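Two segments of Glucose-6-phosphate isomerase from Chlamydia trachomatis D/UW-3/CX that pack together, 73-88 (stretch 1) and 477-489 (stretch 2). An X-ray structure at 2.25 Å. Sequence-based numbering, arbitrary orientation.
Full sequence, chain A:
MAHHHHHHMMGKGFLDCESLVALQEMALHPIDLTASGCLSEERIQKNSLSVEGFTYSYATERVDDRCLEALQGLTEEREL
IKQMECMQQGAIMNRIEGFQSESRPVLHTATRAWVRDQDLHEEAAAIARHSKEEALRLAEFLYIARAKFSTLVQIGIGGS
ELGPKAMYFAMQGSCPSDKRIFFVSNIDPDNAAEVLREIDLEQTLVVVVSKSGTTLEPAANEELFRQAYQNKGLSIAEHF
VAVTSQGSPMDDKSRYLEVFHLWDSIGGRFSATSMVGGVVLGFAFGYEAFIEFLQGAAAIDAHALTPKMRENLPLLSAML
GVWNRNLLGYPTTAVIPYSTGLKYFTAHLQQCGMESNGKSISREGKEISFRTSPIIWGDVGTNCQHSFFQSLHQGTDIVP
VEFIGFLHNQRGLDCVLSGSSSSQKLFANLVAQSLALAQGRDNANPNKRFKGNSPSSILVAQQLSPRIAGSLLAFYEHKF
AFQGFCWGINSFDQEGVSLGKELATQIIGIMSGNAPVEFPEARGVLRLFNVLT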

ATOM      1  N   GLY A  73       9.089  -2.912  32.661  1.00 36.85           N
ATOM      2  CA  GLY A  73      10.246  -3.687  33.087  1.00 31.84           C
ATOM      3  C   GLY A  73      11.069  -4.194  31.918  1.00 36.04           C
ATOM      4  O   GLY A  73      12.297  -4.234  31.986  1.00 39.97           O
ATOM      5  N   LEU A  74      10.406  -4.563  30.818  1.00 34.20           N
ATOM      6  CA  LEU A  74      11.133  -5.038  29.647  1.00 37.52           C
ATOM      7  C   LEU A  74      12.035  -3.948  29.069  1.00 35.56           C
ATOM      8  O   LEU A  74      13.170  -4.233  28.673  1.00 33.50           O
ATOM      9  CB  LEU A  74      10.153  -5.571  28.589  1.00 28.72           C
ATOM     10  CG  LEU A  74      10.795  -6.191  27.343  1.00 36.62           C
ATOM     11  CD1 LEU A  74      11.834  -7.225  27.758  1.00 46.37           C
ATOM     12  CD2 LEU A  74       9.752  -6.819  26.408  1.00 32.16           C
ATOM     13  N   THR A  75      11.564  -2.686  29.036  1.00 39.32           N
ATOM     14  CA  THR A  75      12.409  -1.603  28.526  1.00 40.68           C
ATOM     15  C   THR A  75      13.642  -1.417  29.391  1.00 40.54           C
ATOM     16  O   THR A  75      14.713  -1.056  28.887  1.00 39.51           O
ATOM     17  CB  THR A  75      11.651  -0.275  28.446  1.00 35.05           C
ATOM     18  OG1 THR A  75      11.540   0.302  29.754  1.00 32.52           O
ATOM     19  CG2 THR A  75      10.273  -0.458  27.824  1.00 29.32           C
ATOM     20  N   GLU A  76      13.513  -1.688  30.687  1.00 33.66           N
ATOM     21  CA  GLU A  76      14.633  -1.546  31.605  1.00 38.16           C
ATOM     22  C   GLU A  76      15.624  -2.692  31.457  1.00 42.83           C
ATOM     23  O   GLU A  76      16.824  -2.460  31.301  1.00 39.83           O
ATOM     24  CB  GLU A  76      14.116  -1.478  33.035  1.00 33.41           C
ATOM     25  CG  GLU A  76      13.153  -0.350  33.251  1.00 40.58           C
ATOM     26  CD  GLU A  76      12.736  -0.253  34.692  1.00 39.45           C
ATOM     27  OE1 GLU A  76      13.344  -0.958  35.524  1.00 47.28           O
ATOM     28  OE2 GLU A  76      11.798   0.506  34.994  1.00 35.76           O
ATOM     29  N   GLU A  77      15.130  -3.934  31.490  1.00 41.45           N
ATOM     30  CA  GLU A  77      16.010  -5.095  31.394  1.00 39.39           C
ATOM     31  C   GLU A  77      16.775  -5.113  30.074  1.00 38.31           C
ATOM     32  O   GLU A  77      17.927  -5.551  30.028  1.00 46.10           O
ATOM     33  CB  GLU A  77      15.192  -6.376  31.566  1.00 32.89           C
ATOM     34  CG  GLU A  77      14.625  -6.547  32.954  1.00 47.94           C
ATOM     35  CD  GLU A  77      13.417  -7.469  32.997  1.00 59.34           C
ATOM     36  OE1 GLU A  77      13.503  -8.612  32.514  1.00 63.74           O
ATOM     37  OE2 GLU A  77      12.378  -7.045  33.532  1.00 67.05           O
ATOM     38  N   ARG A  78      16.153  -4.650  28.991  1.00 32.27           N
ATOM     39  CA  ARG A  78      16.817  -4.540  27.698  1.00 34.36           C
ATOM     40  C   ARG A  78      17.501  -3.191  27.490  1.00 31.07           C
ATOM     41  O   ARG A  78      18.093  -2.975  26.432  1.00 39.16           O
ATOM     42  CB  ARG A  78      15.815  -4.800  26.555  1.00 29.65           C
ATOM     43  CG  ARG A  78      15.258  -6.231  26.522  1.00 37.15           C
ATOM     44  CD  ARG A  78      16.264  -7.226  25.940  1.00 40.13           C
ATOM     45  NE  ARG A  78      16.958  -6.647  24.799  1.00 48.99           N
ATOM     46  CZ  ARG A  78      18.214  -6.914  24.462  1.00 47.24           C
ATOM     47  NH1 ARG A  78      18.924  -7.774  25.171  1.00 48.02           N
ATOM     48  NH2 ARG A  78      18.756  -6.319  23.414  1.00 47.36           N
ATOM     49  N   GLU A  79      17.416  -2.274  28.454  1.00 38.49           N
ATOM     50  CA  GLU A  79      18.185  -1.025  28.432  1.00 41.78           C
ATOM     51  C   GLU A  79      17.927  -0.220  27.157  1.00 39.05           C
ATOM     52  O   GLU A  79      18.849   0.242  26.482  1.00 40.31           O
ATOM     53  CB  GLU A  79      19.673  -1.310  28.615  1.00 43.26           C
ATOM     54  CG  GLU A  79      19.979  -2.143  29.850  1.00 51.71           C
ATOM     55  CD  GLU A  79      21.366  -1.864  30.418  1.00 68.76           C
ATOM     56  OE1 GLU A  79      21.528  -0.840  31.124  1.00 75.88           O
ATOM     57  OE2 GLU A  79      22.295  -2.661  30.159  1.00 72.55           O
ATOM     58  N   LEU A  80      16.643  -0.041  26.846  1.00 35.84           N
ATOM     59  CA  LEU A  80      16.253   0.647  25.620  1.00 34.64           C
ATOM     60  C   LEU A  80      16.643   2.124  25.654  1.00 39.84           C
ATOM     61  O   LEU A  80      17.096   2.674  24.646  1.00 36.53           O
ATOM     62  CB  LEU A  80      14.744   0.483  25.397  1.00 30.13           C
ATOM     63  CG  LEU A  80      14.236  -0.963  25.252  1.00 32.53           C
ATOM     64  CD1 LEU A  80      12.815  -0.999  24.720  1.00 36.27           C
ATOM     65  CD2 LEU A  80      15.145  -1.793  24.368  1.00 28.16           C
ATOM     66  N   ILE A  81      16.465   2.789  26.795  1.00 30.69           N
ATOM     67  CA  ILE A  81      16.833   4.201  26.890  1.00 38.89           C
ATOM     68  C   ILE A  81      18.345   4.385  26.737  1.00 41.39           C
ATOM     69  O   ILE A  81      18.807   5.324  26.071  1.00 38.92           O
ATOM     70  CB  ILE A  81      16.320   4.802  28.218  1.00 32.08           C
ATOM     71  CG1 ILE A  81      14.781   4.844  28.236  1.00 31.43           C
ATOM     72  CG2 ILE A  81      16.941   6.186  28.461  1.00 33.04           C
ATOM     73  CD1 ILE A  81      14.150   5.797  27.222  1.00 30.91           C
ATOM     74  N   LYS A  82      19.143   3.509  27.361  1.00 41.84           N
ATOM     75  CA  LYS A  82      20.591   3.627  27.232  1.00 37.28           C
ATOM     76  C   LYS A  82      21.018   3.429  25.783  1.00 41.34           C
ATOM     77  O   LYS A  82      21.894   4.140  25.283  1.00 33.49           O
ATOM     78  CB  LYS A  82      21.303   2.629  28.148  1.00 36.65           C
ATOM     79  N   GLN A  83      20.379   2.496  25.078  1.00 36.76           N
ATOM     80  CA  GLN A  83      20.730   2.292  23.678  1.00 41.24           C
ATOM     81  C   GLN A  83      20.324   3.491  22.822  1.00 44.81           C
ATOM     82  O   GLN A  83      21.036   3.851  21.880  1.00 41.66           O
ATOM     83  CB  GLN A  83      20.091   1.001  23.159  1.00 34.78           C
ATOM     84  CG  GLN A  83      20.617  -0.276  23.842  1.00 31.09           C
ATOM     85  CD  GLN A  83      20.070  -1.537  23.180  1.00 42.38           C
ATOM     86  OE1 GLN A  83      20.349  -1.807  22.009  1.00 32.10           O
ATOM     87  NE2 GLN A  83      19.269  -2.305  23.924  1.00 38.21           N
ATOM     88  N   MET A  84      19.189   4.125  23.133  1.00 48.21           N
ATOM     89  CA  MET A  84      18.789   5.320  22.392  1.00 42.81           C
ATOM     90  C   MET A  84      19.800   6.443  22.587  1.00 40.81           C
ATOM     91  O   MET A  84      20.188   7.113  21.623  1.00 43.48           O
ATOM     92  CB  MET A  84      17.390   5.770  22.821  1.00 35.54           C
ATOM     93  CG  MET A  84      16.869   7.045  22.147  1.00 34.17           C
ATOM     94  SD  MET A  84      16.823   7.013  20.322  1.00 31.39           S
ATOM     95  CE  MET A  84      15.478   5.863  19.927  1.00 29.61           C
ATOM     96  N   GLU A  85      20.253   6.650  23.826  1.00 37.95           N
ATOM     97  CA  GLU A  85      21.304   7.631  24.066  1.00 40.83           C
ATOM     98  C   GLU A  85      22.538   7.302  23.247  1.00 43.14           C
ATOM     99  O   GLU A  85      23.059   8.154  22.516  1.00 42.38           O
ATOM    100  CB  GLU A  85      21.673   7.673  25.543  1.00 41.40           C
ATOM    101  CG  GLU A  85      20.692   8.362  26.425  1.00 58.14           C
ATOM    102  CD  GLU A  85      21.237   8.515  27.827  1.00 75.33           C
ATOM    103  OE1 GLU A  85      22.318   9.138  27.970  1.00 80.48           O
ATOM    104  OE2 GLU A  85      20.596   7.996  28.774  1.00 75.69           O
ATOM    105  N   CYS A  86      23.016   6.060  23.366  1.00 38.75           N
ATOM    106  CA  CYS A  86      24.206   5.623  22.645  1.00 41.94           C
ATOM    107  C   CYS A  86      24.081   5.931  21.158  1.00 41.56           C
ATOM    108  O   CYS A  86      24.998   6.499  20.553  1.00 37.56           O
ATOM    109  CB  CYS A  86      24.443   4.124  22.894  1.00 38.49           C
ATOM    110  SG  CYS A  86      25.382   3.785  24.454  1.00 48.73           S
ATOM    111  N   MET A  87      22.925   5.602  20.566  1.00 32.33           N
ATOM    112  CA  MET A  87      22.675   5.912  19.160  1.00 40.92           C
ATOM    113  C   MET A  87      22.798   7.409  18.904  1.00 47.10           C
ATOM    114  O   MET A  87      23.539   7.845  18.006  1.00 32.68           O
ATOM    115  CB  MET A  87      21.284   5.413  18.757  1.00 30.57           C
ATOM    116  CG  MET A  87      21.000   5.490  17.271  1.00 34.20           C
ATOM    117  SD  MET A  87      19.269   5.176  16.800  1.00 34.74           S
ATOM    118  CE  MET A  87      18.520   6.780  17.151  1.00 33.22           C
ATOM    119  N   GLN A  88      22.092   8.217  19.711  1.00 33.15           N
ATOM    120  CA  GLN A  88      22.079   9.657  19.476  1.00 37.63           C
ATOM    121  C   GLN A  88      23.422  10.304  19.791  1.00 41.95           C
ATOM    122  O   GLN A  88      23.743  11.360  19.229  1.00 41.47           O
ATOM    123  CB  GLN A  88      20.975  10.319  20.302  1.00 38.92           C
ATOM    124  CG  GLN A  88      19.549   9.980  19.849  1.00 36.17           C
ATOM    125  CD  GLN A  88      18.516  10.872  20.520  1.00 38.38           C
ATOM    126  OE1 GLN A  88      18.734  12.075  20.695  1.00 34.69           O
ATOM    127  NE2 GLN A  88      17.401  10.282  20.916  1.00 35.54           N
ATOM    128  N   GLU A 477      10.593   6.660  13.374  1.00 38.31           N
ATOM    129  CA  GLU A 477      12.008   6.293  13.367  1.00 38.95           C
ATOM    130  C   GLU A 477      12.414   5.718  14.717  1.00 36.94           C
ATOM    131  O   GLU A 477      13.056   4.670  14.786  1.00 29.76           O
ATOM    132  CB  GLU A 477      12.886   7.498  13.003  1.00 29.86           C
ATOM    133  CG  GLU A 477      12.691   7.964  11.561  1.00 35.54           C
ATOM    134  CD  GLU A 477      13.600   9.115  11.167  1.00 42.61           C
ATOM    135  OE1 GLU A 477      14.246   9.726  12.061  1.00 43.71           O
ATOM    136  OE2 GLU A 477      13.685   9.398   9.947  1.00 42.22           O
ATOM    137  N   HIS A 478      11.996   6.363  15.809  1.00 30.90           N
ATOM    138  CA  HIS A 478      12.386   5.876  17.128  1.00 33.38           C
ATOM    139  C   HIS A 478      11.575   4.665  17.578  1.00 35.93           C
ATOM    140  O   HIS A 478      12.124   3.789  18.262  1.00 35.34           O
ATOM    141  CB  HIS A 478      12.293   7.019  18.135  1.00 31.35           C
ATOM    142  CG  HIS A 478      13.267   8.101  17.829  1.00 35.97           C
ATOM    143  ND1 HIS A 478      14.527   7.824  17.345  1.00 36.81           N
ATOM    144  CD2 HIS A 478      13.161   9.448  17.860  1.00 35.26           C
ATOM    145  CE1 HIS A 478      15.169   8.957  17.126  1.00 34.36           C
ATOM    146  NE2 HIS A 478      14.363   9.957  17.435  1.00 36.22           N
ATOM    147  N   LYS A 479      10.292   4.589  17.205  1.00 33.72           N
ATOM    148  CA  LYS A 479       9.526   3.367  17.430  1.00 37.99           C
ATOM    149  C   LYS A 479      10.273   2.149  16.901  1.00 37.24           C
ATOM    150  O   LYS A 479      10.455   1.159  17.615  1.00 31.57           O
ATOM    151  CB  LYS A 479       8.147   3.447  16.766  1.00 29.56           C
ATOM    152  CG  LYS A 479       7.427   2.106  16.840  1.00 29.41           C
ATOM    153  CD  LYS A 479       6.200   2.028  15.968  1.00 36.85           C
ATOM    154  CE  LYS A 479       5.406   0.780  16.312  1.00 41.27           C
ATOM    155  NZ  LYS A 479       4.403   0.490  15.269  1.00 52.08           N
ATOM    156  N   PHE A 480      10.710   2.207  15.644  1.00 36.99           N
ATOM    157  CA  PHE A 480      11.359   1.046  15.041  1.00 35.70           C
ATOM    158  C   PHE A 480      12.722   0.791  15.675  1.00 39.01           C
ATOM    159  O   PHE A 480      13.109  -0.367  15.882  1.00 35.94           O
ATOM    160  CB  PHE A 480      11.468   1.249  13.529  1.00 29.00           C
ATOM    161  CG  PHE A 480      10.128   1.407  12.851  1.00 30.02           C
ATOM    162  CD1 PHE A 480       9.076   0.559  13.159  1.00 33.12           C
ATOM    163  CD2 PHE A 480       9.916   2.404  11.914  1.00 33.60           C
ATOM    164  CE1 PHE A 480       7.827   0.706  12.541  1.00 37.39           C
ATOM    165  CE2 PHE A 480       8.670   2.552  11.290  1.00 35.78           C
ATOM    166  CZ  PHE A 480       7.635   1.707  11.601  1.00 30.97           C
ATOM    167  N   ALA A 481      13.451   1.862  16.010  1.00 29.89           N
ATOM    168  CA  ALA A 481      14.722   1.718  16.716  1.00 31.17           C
ATOM    169  C   ALA A 481      14.532   1.051  18.073  1.00 30.63           C
ATOM    170  O   ALA A 481      15.315   0.177  18.461  1.00 33.43           O
ATOM    171  CB  ALA A 481      15.393   3.089  16.885  1.00 32.34           C
ATOM    172  N   PHE A 482      13.505   1.470  18.822  1.00 31.55           N
ATOM    173  CA  PHE A 482      13.266   0.862  20.122  1.00 36.43           C
ATOM    174  C   PHE A 482      12.910  -0.614  19.960  1.00 38.66           C
ATOM    175  O   PHE A 482      13.365  -1.455  20.744  1.00 36.95           O
ATOM    176  CB  PHE A 482      12.170   1.616  20.879  1.00 31.20           C
ATOM    177  CG  PHE A 482      12.658   2.836  21.652  1.00 38.56           C
ATOM    178  CD1 PHE A 482      13.746   2.752  22.511  1.00 36.89           C
ATOM    179  CD2 PHE A 482      11.996   4.059  21.537  1.00 31.66           C
ATOM    180  CE1 PHE A 482      14.183   3.860  23.230  1.00 32.64           C
ATOM    181  CE2 PHE A 482      12.428   5.174  22.257  1.00 43.64           C
ATOM    182  CZ  PHE A 482      13.520   5.072  23.104  1.00 42.32           C
ATOM    183  N   GLN A 483      12.129  -0.953  18.930  1.00 30.49           N
ATOM    184  CA  GLN A 483      11.806  -2.364  18.711  1.00 35.17           C
ATOM    185  C   GLN A 483      13.064  -3.162  18.367  1.00 36.29           C
ATOM    186  O   GLN A 483      13.275  -4.259  18.898  1.00 31.01           O
ATOM    187  CB  GLN A 483      10.735  -2.508  17.623  1.00 29.96           C
ATOM    188  CG  GLN A 483       9.416  -1.828  17.976  1.00 29.85           C
ATOM    189  CD  GLN A 483       8.241  -2.208  17.086  1.00 45.74           C
ATOM    190  OE1 GLN A 483       7.107  -2.337  17.566  1.00 44.28           O
ATOM    191  NE2 GLN A 483       8.492  -2.376  15.795  1.00 29.15           N
ATOM    192  N   GLY A 484      13.923  -2.616  17.506  1.00 30.54           N
ATOM    193  CA  GLY A 484      15.184  -3.285  17.221  1.00 30.86           C
ATOM    194  C   GLY A 484      16.061  -3.437  18.454  1.00 39.18           C
ATOM    195  O   GLY A 484      16.676  -4.489  18.657  1.00 36.47           O
ATOM    196  N   PHE A 485      16.142  -2.383  19.292  1.00 36.31           N
ATOM    197  CA  PHE A 485      16.932  -2.454  20.527  1.00 32.18           C
ATOM    198  C   PHE A 485      16.393  -3.527  21.456  1.00 35.24           C
ATOM    199  O   PHE A 485      17.161  -4.209  22.153  1.00 34.59           O
ATOM    200  CB  PHE A 485      16.922  -1.109  21.263  1.00 32.30           C
ATOM    201  CG  PHE A 485      17.615   0.000  20.535  1.00 37.50           C
ATOM    202  CD1 PHE A 485      18.696  -0.258  19.714  1.00 33.08           C
ATOM    203  CD2 PHE A 485      17.192   1.313  20.690  1.00 38.42           C
ATOM    204  CE1 PHE A 485      19.339   0.765  19.052  1.00 33.00           C
ATOM    205  CE2 PHE A 485      17.828   2.344  20.027  1.00 35.13           C
ATOM    206  CZ  PHE A 485      18.908   2.071  19.205  1.00 33.09           C
ATOM    207  N   CYS A 486      15.072  -3.684  21.476  1.00 33.32           N
ATOM    208  CA  CYS A 486      14.441  -4.675  22.332  1.00 35.94           C
ATOM    209  C   CYS A 486      14.698  -6.089  21.801  1.00 40.70           C
ATOM    210  O   CYS A 486      15.150  -6.967  22.550  1.00 35.69           O
ATOM    211  CB  CYS A 486      12.946  -4.380  22.434  1.00 32.26           C
ATOM    212  SG  CYS A 486      12.061  -5.439  23.571  1.00 34.51           S
ATOM    213  N   TRP A 487      14.437  -6.314  20.506  1.00 32.18           N
ATOM    214  CA  TRP A 487      14.770  -7.587  19.866  1.00 37.31           C
ATOM    215  C   TRP A 487      16.268  -7.896  19.903  1.00 41.10           C
ATOM    216  O   TRP A 487      16.652  -9.072  19.862  1.00 45.39           O
ATOM    217  CB  TRP A 487      14.271  -7.582  18.423  1.00 36.32           C
ATOM    218  CG  TRP A 487      12.784  -7.659  18.360  1.00 31.43           C
ATOM    219  CD1 TRP A 487      11.973  -8.358  19.210  1.00 36.88           C
ATOM    220  CD2 TRP A 487      11.919  -6.993  17.437  1.00 33.61           C
ATOM    221  NE1 TRP A 487      10.662  -8.183  18.865  1.00 31.29           N
ATOM    222  CE2 TRP A 487      10.594  -7.350  17.781  1.00 34.95           C
ATOM    223  CE3 TRP A 487      12.132  -6.146  16.341  1.00 30.40           C
ATOM    224  CZ2 TRP A 487       9.483  -6.889  17.068  1.00 30.25           C
ATOM    225  CZ3 TRP A 487      11.038  -5.683  15.640  1.00 29.92           C
ATOM    226  CH2 TRP A 487       9.724  -6.054  16.006  1.00 32.22           C
ATOM    227  N   GLY A 488      17.124  -6.876  19.984  1.00 35.52           N
ATOM    228  CA  GLY A 488      18.556  -7.106  19.934  1.00 33.43           C
ATOM    229  C   GLY A 488      19.105  -7.374  18.547  1.00 37.32           C
ATOM    230  O   GLY A 488      20.109  -8.075  18.413  1.00 33.92           O
ATOM    231  N   ILE A 489      18.476  -6.829  17.513  1.00 32.71           N
ATOM    232  CA  ILE A 489      18.913  -7.012  16.146  1.00 39.65           C
ATOM    233  C   ILE A 489      19.589  -5.729  15.680  1.00 37.00           C
ATOM    234  O   ILE A 489      19.563  -4.708  16.361  1.00 36.08           O
ATOM    235  CB  ILE A 489      17.729  -7.387  15.216  1.00 32.17           C
ATOM    236  CG1 ILE A 489      16.698  -6.251  15.230  1.00 31.50           C
ATOM    237  CG2 ILE A 489      17.107  -8.684  15.662  1.00 32.41           C
ATOM    238  CD1 ILE A 489      15.561  -6.392  14.227  1.00 35.65           C
TER

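Helix 477-487 packs against helix 80-88, the turn that precedes it and the last turn of helix 73-77. The axes of helices 477-487 and 80-88 approach to 9.6 Å at 119°, and the contact buries 689 Å² summed over both sides. At the start of stretch 2, His-478 meets two methionine methyls: Met-84 CE lies 3.4 Å from His-478 ND1, obliquely to the ring, and Met-87 CE approaches the ring edge, 4.0 Å from His-478 CE1. One turn on, Ala-481 CB points toward stretch 1 and lies 4.1 Å from Met-84 CE. Met-84 CE sits over one face of the Phe-482 ring, 3.9 Å from its centroid, while Leu-80 O lies near the ring plane, 3.4 Å from Phe-482 CE1. Together His-478, Ala-481, Phe-482 and Phe-485 form the hole that receives Met-84.

Phe-485 is the reciprocal knob, with the largest covered area of any residue here, and it inserts among Leu-80, Gln-83, Met-84 and Met-87. Gln-83 CB covers one face of the Phe-485 ring, 3.8 Å from its centroid, and Met-87 SD lies at the edge, 3.9 Å from Phe-485 CZ. Leu-80 CD2 packs alongside, 3.6 Å from Phe-485 CB.

Because Ile-489 N bonds to Gly-484 O, Phe-485 O has no backbone partner within its stretch. Arg-78 NH2 donates it a nearly linear hydrogen bond (2.9 Å, 169°), and Gln-83 NE2 adds a weak one to Phe-485 O (3.3 Å). The CA-to-CB bond of Cys-486 points away overall, yet Cys-486 SG lies 3.9 Å from Leu-74 CD2, and Cys-486 O is 2.9 Å from Arg-78 NE. Beyond the helix, Gly-488 adopts positive phi, and its CA lies 3.6 Å from Arg-78 NH2. A CB on Gly-488 would lie 3.2 Å from Arg-78 NH2 and jam against the preceding carbonyl.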